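CofB (Escherichia coli, PDB 5AX6) is the homotrimeric minor pilin of the CFA/III type IVb pilus of human enterotoxigenic Escherichia coli and is thought to take part in assembling that pilus. Local coordinates at residues Val385-Pro389 against Thr483-Ser487; Ala352-Asn356 against Lys378-Glu382; Ile408-Thr412 against Tyr472-Leu478. All coordinates share one frame. Numbering follows the deposited sequence.

Contact 1. Residues Val385-Pro389 against Thr483-Ser487; sequences VQDCP and TTWCS
A disulfide can tie a loop to a strand that offers it little else, and this contact is a clear case. Residues 385-389 form an extended loop (phi -70 to -89°, psi 134 to 176°) beside the end of strand 478-487, the touching parts running 35° apart. T484 (chi1 p) points toward the loop, its CB 3.9 Å from Q386 NE2. W485 turns its CB away and contributes backbone: W485 O accepts a weak hydrogen bond from Q386 NE2 at 3.0 Å. Q386 (chi1 p, chi2 m) reaches across an 8.2 Å CA-CA gap to W485; its NE2 also bonds R400 O, and its OE1 meets W453 NE1. C486, with chi1 m, faces C388, also m. Their CA atoms are 5.9 Å apart, C388 SG and C486 SG are bonded at 2.1 Å, and chi3 is -88°, near the ideal. The bond cross-links the loop after strand 381-384 to the domain's last strand, 98 residues later. P389 CD lies 4.2 Å from C486 SG. S487 continues the strand and turns away. Strand 478-487 runs between strands 341-353 and 398-409, bonded to T345 and R400 respectively, while the loop packs against M335 of the second subunit.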
ATOM      1  N   VAL A 385     -30.326   6.454 -20.319  1.00 24.15           N
ATOM      2  CA  VAL A 385     -28.982   6.167 -20.800  1.00 19.64           C
ATOM      3  C   VAL A 385     -28.018   6.259 -19.624  1.00 27.31           C
ATOM      4  O   VAL A 385     -28.097   7.181 -18.811  1.00 22.46           O
ATOM      5  CB  VAL A 385     -28.551   7.127 -21.937  1.00 19.64           C
ATOM      6  CG1 VAL A 385     -27.100   6.860 -22.339  1.00 27.17           C
ATOM      7  CG2 VAL A 385     -29.462   6.944 -23.145  1.00 23.11           C
ATOM      8  N   GLN A 386     -27.131   5.277 -19.514  1.00 24.14           N
ATOM      9  CA  GLN A 386     -26.222   5.205 -18.374  1.00 20.73           C
ATOM     10  C   GLN A 386     -25.110   6.220 -18.504  1.00 22.40           C
ATOM     11  O   GLN A 386     -24.793   6.665 -19.609  1.00 25.44           O
ATOM     12  CB  GLN A 386     -25.624   3.798 -18.250  1.00 22.40           C
ATOM     13  CG  GLN A 386     -24.789   3.367 -19.456  1.00 20.81           C
ATOM     14  CD  GLN A 386     -25.620   2.685 -20.554  1.00 25.46           C
ATOM     15  OE1 GLN A 386     -26.768   3.051 -20.804  1.00 22.73           O
ATOM     16  NE2 GLN A 386     -25.033   1.697 -21.212  1.00 17.72           N
ATOM     17  N   ASP A 387     -24.520   6.597 -17.370  1.00 25.46           N
ATOM     18  CA  ASP A 387     -23.309   7.409 -17.372  1.00 29.23           C
ATOM     19  C   ASP A 387     -22.109   6.487 -17.421  1.00 28.55           C
ATOM     20  O   ASP A 387     -22.052   5.515 -16.682  1.00 31.69           O
ATOM     21  CB  ASP A 387     -23.231   8.295 -16.128  1.00 34.45           C
ATOM     22  CG  ASP A 387     -24.332   9.329 -16.085  1.00 40.52           C
ATOM     23  OD1 ASP A 387     -24.605   9.951 -17.132  1.00 47.27           O
ATOM     24  OD2 ASP A 387     -24.931   9.507 -15.006  1.00 47.51           O
ATOM     25  N   CYS A 388     -21.148   6.782 -18.283  1.00 21.66           N
ATOM     26  CA  CYS A 388     -19.971   5.931 -18.359  1.00 23.37           C
ATOM     27  C   CYS A 388     -18.947   6.374 -17.327  1.00 23.15           C
ATOM     28  O   CYS A 388     -18.937   7.535 -16.928  1.00 23.85           O
ATOM     29  CB  CYS A 388     -19.397   5.948 -19.770  1.00 26.46           C
ATOM     30  SG  CYS A 388     -20.543   5.092 -20.911  1.00 33.61           S
ATOM     31  N   PRO A 389     -18.094   5.441 -16.879  1.00 22.24           N
ATOM     32  CA  PRO A 389     -17.089   5.780 -15.862  1.00 19.96           C
ATOM     33  C   PRO A 389     -15.906   6.533 -16.447  1.00 20.88           C
ATOM     34  O   PRO A 389     -15.837   6.739 -17.661  1.00 22.43           O
ATOM     35  CB  PRO A 389     -16.662   4.406 -15.320  1.00 22.90           C
ATOM     36  CG  PRO A 389     -16.882   3.476 -16.472  1.00 23.91           C
ATOM     37  CD  PRO A 389     -18.092   4.007 -17.217  1.00 23.07           C
ATOM     38  N   THR A 483     -28.682  -6.136 -22.728  1.00 14.91           N
ATOM     39  CA  THR A 483     -27.335  -5.983 -22.191  1.00 17.38           C
ATOM     40  C   THR A 483     -26.929  -4.526 -22.310  1.00 17.17           C
ATOM     41  O   THR A 483     -27.065  -3.941 -23.379  1.00 18.37           O
ATOM     42  CB  THR A 483     -26.296  -6.850 -22.954  1.00 17.57           C
ATOM     43  OG1 THR A 483     -26.755  -8.201 -23.025  1.00 21.95           O
ATOM     44  CG2 THR A 483     -24.937  -6.805 -22.244  1.00 19.71           C
ATOM     45  N   THR A 484     -26.425  -3.946 -21.226  1.00 16.28           N
ATOM     46  CA  THR A 484     -25.979  -2.567 -21.238  1.00 16.39           C
ATOM     47  C   THR A 484     -24.542  -2.491 -20.736  1.00 18.32           C
ATOM     48  O   THR A 484     -24.174  -3.200 -19.790  1.00 16.05           O
ATOM     49  CB  THR A 484     -26.884  -1.676 -20.357  1.00 23.94           C
ATOM     50  OG1 THR A 484     -26.804  -2.094 -18.985  1.00 17.60           O
ATOM     51  CG2 THR A 484     -28.327  -1.748 -20.837  1.00 25.81           C
ATOM     52  N   TRP A 485     -23.727  -1.640 -21.363  1.00 15.32           N
ATOM     53  CA  TRP A 485     -22.331  -1.507 -20.955  1.00 16.93           C
ATOM     54  C   TRP A 485     -21.784  -0.225 -21.576  1.00 16.93           C
ATOM     55  O   TRP A 485     -22.509   0.469 -22.279  1.00 21.09           O
ATOM     56  CB  TRP A 485     -21.504  -2.745 -21.371  1.00 16.27           C
ATOM     57  CG  TRP A 485     -21.200  -2.901 -22.853  1.00 15.68           C
ATOM     58  CD1 TRP A 485     -19.986  -2.707 -23.458  1.00 14.47           C
ATOM     59  CD2 TRP A 485     -22.107  -3.312 -23.899  1.00 15.18           C
ATOM     60  NE1 TRP A 485     -20.088  -2.961 -24.806  1.00 16.15           N
ATOM     61  CE2 TRP A 485     -21.371  -3.327 -25.102  1.00 15.40           C
ATOM     62  CE3 TRP A 485     -23.463  -3.667 -23.930  1.00 17.53           C
ATOM     63  CZ2 TRP A 485     -21.947  -3.678 -26.332  1.00 15.54           C
ATOM     64  CZ3 TRP A 485     -24.037  -4.008 -25.162  1.00 17.26           C
ATOM     65  CH2 TRP A 485     -23.271  -4.015 -26.340  1.00 15.63           C
ATOM     66  N   CYS A 486     -20.532   0.114 -21.294  1.00 14.74           N
ATOM     67  CA  CYS A 486     -19.910   1.256 -21.969  1.00 14.94           C
ATOM     68  C   CYS A 486     -18.686   0.766 -22.710  1.00 17.86           C
ATOM     69  O   CYS A 486     -18.030  -0.186 -22.268  1.00 19.09           O
ATOM     70  CB  CYS A 486     -19.525   2.360 -20.966  1.00 19.97           C
ATOM     71  SG  CYS A 486     -20.918   3.156 -20.147  1.00 24.08           S
ATOM     72  N   SER A 487     -18.355   1.416 -23.821  1.00 15.22           N
ATOM     73  CA  SER A 487     -17.275   0.936 -24.674  1.00 18.07           C
ATOM     74  C   SER A 487     -16.707   2.044 -25.555  1.00 18.75           C
ATOM     75  O   SER A 487     -17.406   2.999 -25.884  1.00 17.62           O
ATOM     76  CB  SER A 487     -17.779  -0.206 -25.559  1.00 18.88           C
ATOM     77  OG  SER A 487     -16.739  -0.759 -26.348  1.00 18.55           O
TER

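Contact 2. Residues Ala352-Asn356 against Lys378-Glu382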
ATOM      1  N   ALA A 352     -36.866  -8.123 -20.059  1.00 17.64           N
ATOM      2  CA  ALA A 352     -38.074  -7.315 -20.238  1.00 21.42           C
ATOM      3  C   ALA A 352     -38.861  -7.780 -21.439  1.00 19.04           C
ATOM      4  O   ALA A 352     -38.289  -8.211 -22.440  1.00 16.88           O
ATOM      5  CB  ALA A 352     -37.716  -5.837 -20.383  1.00 22.28           C
ATOM      6  N   ALA A 353     -40.180  -7.720 -21.318  1.00 19.04           N
ATOM      7  CA  ALA A 353     -41.051  -7.934 -22.450  1.00 16.93           C
ATOM      8  C   ALA A 353     -41.551  -6.570 -22.929  1.00 20.94           C
ATOM      9  O   ALA A 353     -41.573  -5.597 -22.168  1.00 21.42           O
ATOM     10  CB  ALA A 353     -42.206  -8.842 -22.079  1.00 17.35           C
ATOM     11  N   PHE A 354     -41.905  -6.484 -24.203  1.00 20.28           N
ATOM     12  CA  PHE A 354     -42.635  -5.318 -24.687  1.00 21.71           C
ATOM     13  C   PHE A 354     -44.042  -5.393 -24.077  1.00 23.71           C
ATOM     14  O   PHE A 354     -44.414  -6.425 -23.493  1.00 20.82           O
ATOM     15  CB  PHE A 354     -42.646  -5.289 -26.215  1.00 22.98           C
ATOM     16  CG  PHE A 354     -41.263  -5.225 -26.819  1.00 21.10           C
ATOM     17  CD1 PHE A 354     -40.615  -4.006 -26.970  1.00 19.48           C
ATOM     18  CD2 PHE A 354     -40.609  -6.379 -27.206  1.00 19.74           C
ATOM     19  CE1 PHE A 354     -39.340  -3.940 -27.510  1.00 18.71           C
ATOM     20  CE2 PHE A 354     -39.331  -6.322 -27.746  1.00 19.20           C
ATOM     21  CZ  PHE A 354     -38.697  -5.101 -27.904  1.00 18.57           C
ATOM     22  N   SER A 355     -44.817  -4.314 -24.149  1.00 24.34           N
ATOM     23  CA  SER A 355     -45.997  -4.270 -23.293  1.00 24.46           C
ATOM     24  C   SER A 355     -47.335  -3.986 -23.981  1.00 26.66           C
ATOM     25  O   SER A 355     -48.304  -3.681 -23.296  1.00 28.81           O
ATOM     26  CB  SER A 355     -45.781  -3.247 -22.171  1.00 22.72           C
ATOM     27  OG  SER A 355     -45.526  -1.946 -22.667  1.00 29.05           O
ATOM     28  N   ASN A 356     -47.414  -4.108 -25.304  1.00 24.65           N
ATOM     29  CA  ASN A 356     -48.725  -4.022 -25.969  1.00 28.08           C
ATOM     30  C   ASN A 356     -49.503  -5.314 -25.784  1.00 33.78           C
ATOM     31  O   ASN A 356     -48.977  -6.402 -26.016  1.00 29.80           O
ATOM     32  CB  ASN A 356     -48.579  -3.694 -27.462  1.00 23.08           C
ATOM     33  CG  ASN A 356     -48.273  -2.229 -27.698  1.00 26.47           C
ATOM     34  OD1 ASN A 356     -48.550  -1.384 -26.842  1.00 26.46           O
ATOM     35  ND2 ASN A 356     -47.700  -1.917 -28.855  1.00 26.40           N
ATOM     36  N   LYS A 378     -46.499   3.152 -28.244  1.00 25.48           N
ATOM     37  CA  LYS A 378     -47.016   2.374 -27.133  1.00 30.32           C
ATOM     38  C   LYS A 378     -46.307   1.029 -27.057  1.00 26.21           C
ATOM     39  O   LYS A 378     -46.033   0.400 -28.085  1.00 26.01           O
ATOM     40  CB  LYS A 378     -48.524   2.162 -27.266  1.00 31.92           C
ATOM     41  CG  LYS A 378     -49.344   3.436 -27.102  1.00 39.55           C
ATOM     42  CD  LYS A 378     -50.762   3.138 -26.627  1.00 46.82           C
ATOM     43  CE  LYS A 378     -50.808   2.930 -25.121  1.00 51.60           C
ATOM     44  NZ  LYS A 378     -50.376   4.157 -24.394  1.00 55.89           N
ATOM     45  N   GLY A 379     -46.012   0.604 -25.833  1.00 22.82           N
ATOM     46  CA  GLY A 379     -45.473  -0.722 -25.582  1.00 26.93           C
ATOM     47  C   GLY A 379     -43.963  -0.797 -25.688  1.00 21.89           C
ATOM     48  O   GLY A 379     -43.374  -1.857 -25.472  1.00 23.50           O
ATOM     49  N   ARG A 380     -43.333   0.316 -26.036  1.00 21.87           N
ATOM     50  CA  ARG A 380     -41.887   0.338 -26.183  1.00 20.37           C
ATOM     51  C   ARG A 380     -41.212   0.070 -24.841  1.00 23.74           C
ATOM     52  O   ARG A 380     -41.806   0.259 -23.770  1.00 20.64           O
ATOM     53  CB  ARG A 380     -41.414   1.673 -26.739  1.00 20.55           C
ATOM     54  CG  ARG A 380     -41.543   2.827 -25.755  1.00 21.54           C
ATOM     55  CD  ARG A 380     -41.288   4.159 -26.441  1.00 22.79           C
ATOM     56  NE  ARG A 380     -41.414   5.266 -25.497  1.00 25.44           N
ATOM     57  CZ  ARG A 380     -42.574   5.807 -25.135  1.00 31.57           C
ATOM     58  NH1 ARG A 380     -43.710   5.354 -25.651  1.00 31.66           N
ATOM     59  NH2 ARG A 380     -42.595   6.809 -24.264  1.00 29.42           N
ATOM     60  N   ILE A 381     -39.964  -0.377 -24.908  1.00 20.42           N
ATOM     61  CA  ILE A 381     -39.139  -0.450 -23.719  1.00 21.19           C
ATOM     62  C   ILE A 381     -38.262   0.791 -23.683  1.00 21.59           C
ATOM     63  O   ILE A 381     -37.531   1.080 -24.627  1.00 23.26           O
ATOM     64  CB  ILE A 381     -38.273  -1.747 -23.690  1.00 19.25           C
ATOM     65  CG1 ILE A 381     -39.169  -2.988 -23.674  1.00 20.42           C
ATOM     66  CG2 ILE A 381     -37.327  -1.726 -22.465  1.00 20.51           C
ATOM     67  CD1 ILE A 381     -38.417  -4.328 -23.866  1.00 22.78           C
ATOM     68  N   GLU A 382     -38.359   1.565 -22.611  1.00 21.47           N
ATOM     69  CA  GLU A 382     -37.567   2.780 -22.532  1.00 24.35           C
ATOM     70  C   GLU A 382     -36.728   2.775 -21.266  1.00 23.14           C
ATOM     71  O   GLU A 382     -37.211   2.404 -20.201  1.00 26.85           O
ATOM     72  CB  GLU A 382     -38.464   4.027 -22.582  1.00 23.04           C
ATOM     73  CG  GLU A 382     -37.668   5.324 -22.551  1.00 25.42           C
ATOM     74  CD  GLU A 382     -38.499   6.563 -22.891  1.00 32.82           C
ATOM     75  OE1 GLU A 382     -39.582   6.419 -23.505  1.00 32.84           O
ATOM     76  OE2 GLU A 382     -38.053   7.682 -22.545  1.00 31.28           O
TER
HETATM   77  O   HOH W   1     -42.988  -1.461 -21.967  1.00 36.61           O
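The end of strand 341-353 meets the start of strand 381-384, from a second sheet, through apolar side chains and one backbone hydrogen bond. The segments run nearly antiparallel, 174° apart, and I381 (chi1 m, chi2 t) points at 352-356. Its CD1 sits over the F354 ring in a CH-pi contact, 3.9 Å from the centroid, and 3.9 Å from A352 CB. F354 (chi1 m) brings CD1 to 3.7 Å from I381 CG1. S355 N donates to G379 O at 3.1 Å, and S355 OG (chi1 p) shares a water with R380 O. N356 (chi1 m) sends ND2 to K378 O in a weak 3.0 Å bond; ND2 also bonds L473 O. G379 has phi 87°, and a CB there would clash with N356 OD1. R380 points its CB away (chi1 p), its NE forming a salt bridge with E382 OE1 at 2.9 Å while NH1 bonds E377 O. I381 also touches V480 and I482, as expected of apolar packing between two antiparallel sheets.

Contact 3. Residues Ile408-Thr412 against Tyr472-Leu478; sequences IVADT and YLNPKFL
An antiparallel beta bridge at the ends of two strands, fed by a tight turn, organises this buried contact. I408 and L478 are a non-hydrogen-bonded pair, CA-CA 4.6 Å, with both side chains on one face of the sheet: I408 (chi1 t, chi2 t) and L478 (chi1 t, chi2 p) meet at I408 CB to L478 CD1, 3.8 Å. One residue on, V409 N donates a weak hydrogen bond to F477 O at 3.3 Å. The chain arrives at L478 from strand 468-473, turning at N474 (phi 41°, psi 59°) and then through a type I turn from P475 to L478, closed by L478 N to P475 O at 3.1 Å. The bridge thus opens the pairing of strand 478-487 with strand 398-409 in the sheet ordered 327-333, 341-353, 478-487, 398-409. Strand 398-409 is outermost within the chain, but I408 and V409 pair with an antiparallel strand of the second subunit, so the sheet crosses the trimer interface. Past V409 the first segment leaves the sheet in an inverse gamma turn centred on A410, with a weak bond from D411 N to V409 O at 3.0 Å. F477 (chi1 40°, chi2 85°) points toward the 408-412 segment: D411 CB sits over its ring face in a CH-pi contact, 3.6 Å from the centroid and 7° off the normal, and V409 CG2 lies 3.8 Å from F477 CB. Y472 (chi1 m, chi2 -45°) donates from OH to D411 O at 2.8 Å. The D411 carboxylate (chi1 t) bonds A421 N through OD2 and Q435 N through OD1.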
ATOM      1  N   ILE A 408     -40.464 -15.866 -27.798  1.00 18.07           N
ATOM      2  CA  ILE A 408     -41.193 -15.275 -28.911  1.00 17.32           C
ATOM      3  C   ILE A 408     -42.194 -16.278 -29.452  1.00 20.42           C
ATOM      4  O   ILE A 408     -41.825 -17.397 -29.794  1.00 21.04           O
ATOM      5  CB  ILE A 408     -40.235 -14.813 -30.053  1.00 23.72           C
ATOM      6  CG1 ILE A 408     -41.026 -14.206 -31.216  1.00 19.70           C
ATOM      7  CG2 ILE A 408     -39.365 -15.973 -30.554  1.00 19.49           C
ATOM      8  CD1 ILE A 408     -40.134 -13.690 -32.364  1.00 23.64           C
ATOM      9  N   VAL A 409     -43.469 -15.898 -29.493  1.00 20.85           N
ATOM     10  CA  VAL A 409     -44.474 -16.761 -30.109  1.00 19.05           C
ATOM     11  C   VAL A 409     -45.405 -15.967 -31.020  1.00 19.63           C
ATOM     12  O   VAL A 409     -45.652 -14.769 -30.812  1.00 23.40           O
ATOM     13  CB  VAL A 409     -45.326 -17.535 -29.055  1.00 17.25           C
ATOM     14  CG1 VAL A 409     -44.458 -18.536 -28.290  1.00 22.69           C
ATOM     15  CG2 VAL A 409     -46.020 -16.562 -28.102  1.00 25.49           C
ATOM     16  N   ALA A 410     -45.888 -16.650 -32.051  1.00 24.76           N
ATOM     17  CA  ALA A 410     -46.790 -16.062 -33.026  1.00 26.54           C
ATOM     18  C   ALA A 410     -48.226 -16.105 -32.511  1.00 27.74           C
ATOM     19  O   ALA A 410     -49.063 -16.840 -33.033  1.00 28.10           O
ATOM     20  CB  ALA A 410     -46.671 -16.793 -34.354  1.00 22.39           C
ATOM     21  N   ASP A 411     -48.502 -15.331 -31.468  1.00 28.26           N
ATOM     22  CA  ASP A 411     -49.833 -15.335 -30.876  1.00 29.69           C
ATOM     23  C   ASP A 411     -50.868 -14.751 -31.854  1.00 30.89           C
ATOM     24  O   ASP A 411     -50.539 -13.923 -32.698  1.00 25.31           O
ATOM     25  CB  ASP A 411     -49.831 -14.555 -29.562  1.00 25.00           C
ATOM     26  CG  ASP A 411     -50.989 -14.942 -28.641  1.00 34.42           C
ATOM     27  OD1 ASP A 411     -51.647 -15.975 -28.894  1.00 33.27           O
ATOM     28  OD2 ASP A 411     -51.222 -14.218 -27.651  1.00 33.14           O
ATOM     29  N   THR A 412     -52.112 -15.202 -31.737  1.00 30.77           N
ATOM     30  CA  THR A 412     -53.209 -14.664 -32.543  1.00 29.03           C
ATOM     31  C   THR A 412     -54.428 -14.465 -31.647  1.00 33.15           C
ATOM     32  O   THR A 412     -54.439 -14.933 -30.514  1.00 33.54           O
ATOM     33  CB  THR A 412     -53.562 -15.591 -33.715  1.00 33.40           C
ATOM     34  OG1 THR A 412     -53.901 -16.891 -33.209  1.00 37.72           O
ATOM     35  CG2 THR A 412     -52.379 -15.707 -34.677  1.00 32.91           C
ATOM     36  N   TYR A 472     -47.278  -7.041 -35.848  1.00 23.07           N
ATOM     37  CA  TYR A 472     -47.516  -6.595 -34.483  1.00 23.47           C
ATOM     38  C   TYR A 472     -46.445  -5.593 -34.049  1.00 26.73           C
ATOM     39  O   TYR A 472     -45.269  -5.728 -34.428  1.00 25.96           O
ATOM     40  CB  TYR A 472     -47.519  -7.781 -33.509  1.00 25.92           C
ATOM     41  CG  TYR A 472     -48.569  -8.847 -33.743  1.00 28.96           C
ATOM     42  CD1 TYR A 472     -49.898  -8.520 -34.009  1.00 28.44           C
ATOM     43  CD2 TYR A 472     -48.229 -10.196 -33.664  1.00 24.18           C
ATOM     44  CE1 TYR A 472     -50.855  -9.522 -34.210  1.00 30.51           C
ATOM     45  CE2 TYR A 472     -49.161 -11.190 -33.862  1.00 21.93           C
ATOM     46  CZ  TYR A 472     -50.475 -10.852 -34.131  1.00 24.78           C
ATOM     47  OH  TYR A 472     -51.390 -11.859 -34.311  1.00 30.42           O
ATOM     48  N   LEU A 473     -46.852  -4.608 -33.245  1.00 21.72           N
ATOM     49  CA  LEU A 473     -45.945  -3.625 -32.664  1.00 24.00           C
ATOM     50  C   LEU A 473     -45.710  -3.867 -31.174  1.00 23.01           C
ATOM     51  O   LEU A 473     -46.661  -3.964 -30.405  1.00 22.36           O
ATOM     52  CB  LEU A 473     -46.498  -2.209 -32.857  1.00 26.58           C
ATOM     53  CG  LEU A 473     -45.704  -1.091 -32.180  1.00 26.93           C
ATOM     54  CD1 LEU A 473     -44.352  -0.911 -32.866  1.00 25.91           C
ATOM     55  CD2 LEU A 473     -46.488   0.222 -32.180  1.00 29.74           C
ATOM     56  N   ASN A 474     -44.445  -3.947 -30.766  1.00 22.69           N
ATOM     57  CA  ASN A 474     -44.079  -4.059 -29.351  1.00 22.82           C
ATOM     58  C   ASN A 474     -44.964  -4.988 -28.520  1.00 19.50           C
ATOM     59  O   ASN A 474     -45.570  -4.554 -27.538  1.00 23.10           O
ATOM     60  CB  ASN A 474     -44.088  -2.676 -28.701  1.00 24.62           C
ATOM     61  CG  ASN A 474     -43.162  -1.700 -29.397  1.00 24.70           C
ATOM     62  OD1 ASN A 474     -42.137  -2.087 -29.962  1.00 22.48           O
ATOM     63  ND2 ASN A 474     -43.526  -0.419 -29.367  1.00 21.40           N
ATOM     64  N   PRO A 475     -45.039  -6.264 -28.902  1.00 21.96           N
ATOM     65  CA  PRO A 475     -45.974  -7.218 -28.293  1.00 21.60           C
ATOM     66  C   PRO A 475     -45.504  -7.839 -26.965  1.00 26.47           C
ATOM     67  O   PRO A 475     -44.316  -8.111 -26.792  1.00 21.20           O
ATOM     68  CB  PRO A 475     -46.105  -8.304 -29.360  1.00 21.84           C
ATOM     69  CG  PRO A 475     -44.851  -8.239 -30.141  1.00 22.93           C
ATOM     70  CD  PRO A 475     -44.281  -6.854 -30.020  1.00 22.63           C
ATOM     71  N   LYS A 476     -46.445  -8.065 -26.051  1.00 23.92           N
ATOM     72  CA  LYS A 476     -46.138  -8.683 -24.759  1.00 25.86           C
ATOM     73  C   LYS A 476     -45.690 -10.130 -24.911  1.00 22.15           C
ATOM     74  O   LYS A 476     -45.188 -10.733 -23.951  1.00 23.84           O
ATOM     75  CB  LYS A 476     -47.356  -8.637 -23.829  1.00 24.04           C
ATOM     76  CG  LYS A 476     -48.565  -9.364 -24.417  1.00 26.95           C
ATOM     77  CD  LYS A 476     -49.685  -9.506 -23.407  1.00 30.35           C
ATOM     78  CE  LYS A 476     -50.869 -10.248 -24.031  1.00 34.15           C
ATOM     79  NZ  LYS A 476     -52.073 -10.232 -23.161  1.00 38.71           N
ATOM     80  N   PHE A 477     -45.889 -10.701 -26.096  1.00 21.43           N
ATOM     81  CA  PHE A 477     -45.433 -12.067 -26.334  1.00 21.23           C
ATOM     82  C   PHE A 477     -44.116 -12.096 -27.115  1.00 23.05           C
ATOM     83  O   PHE A 477     -43.819 -13.044 -27.854  1.00 18.98           O
ATOM     84  CB  PHE A 477     -46.514 -12.905 -27.041  1.00 21.06           C
ATOM     85  CG  PHE A 477     -47.269 -12.176 -28.123  1.00 29.12           C
ATOM     86  CD1 PHE A 477     -46.769 -12.113 -29.417  1.00 24.73           C
ATOM     87  CD2 PHE A 477     -48.508 -11.593 -27.854  1.00 24.39           C
ATOM     88  CE1 PHE A 477     -47.483 -11.459 -30.428  1.00 24.14           C
ATOM     89  CE2 PHE A 477     -49.224 -10.934 -28.860  1.00 23.61           C
ATOM     90  CZ  PHE A 477     -48.709 -10.874 -30.142  1.00 24.34           C
ATOM     91  N   LEU A 478     -43.324 -11.046 -26.912  1.00 17.07           N
ATOM     92  CA  LEU A 478     -41.928 -10.995 -27.336  1.00 17.97           C
ATOM     93  C   LEU A 478     -41.156 -10.440 -26.158  1.00 18.00           C
ATOM     94  O   LEU A 478     -41.487  -9.367 -25.648  1.00 18.37           O
ATOM     95  CB  LEU A 478     -41.728 -10.112 -28.578  1.00 17.98           C
ATOM     96  CG  LEU A 478     -40.274  -9.857 -28.985  1.00 22.00           C
ATOM     97  CD1 LEU A 478     -39.593 -11.166 -29.362  1.00 18.09           C
ATOM     98  CD2 LEU A 478     -40.156  -8.841 -30.146  1.00 19.81           C
TER

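All three contacts lie in the C-terminal domain and reach its sheet of strands 327-333, 341-353, 478-487 and 398-409, yet each uses a different chemistry. Contact 1, mostly buried, relies on a covalent bond; it follows contact 2 along the chain and lies about 28 Å, centre to centre, from contact 3. Contact 2 is only partly buried, mixing apolar packing with backbone, amide and water-mediated hydrogen bonds, and no other chain touches it. Contact 3, whose touching residues are all buried, works by strand pairing and aromatic packing. Contacts 2 and 3 adjoin: N356 ND2 lies 2.8 Å from L473 O. Contacts 1 and 3 both touch the second subunit, the former through the loop and T484 of the strand, the latter through a shared sheet edge.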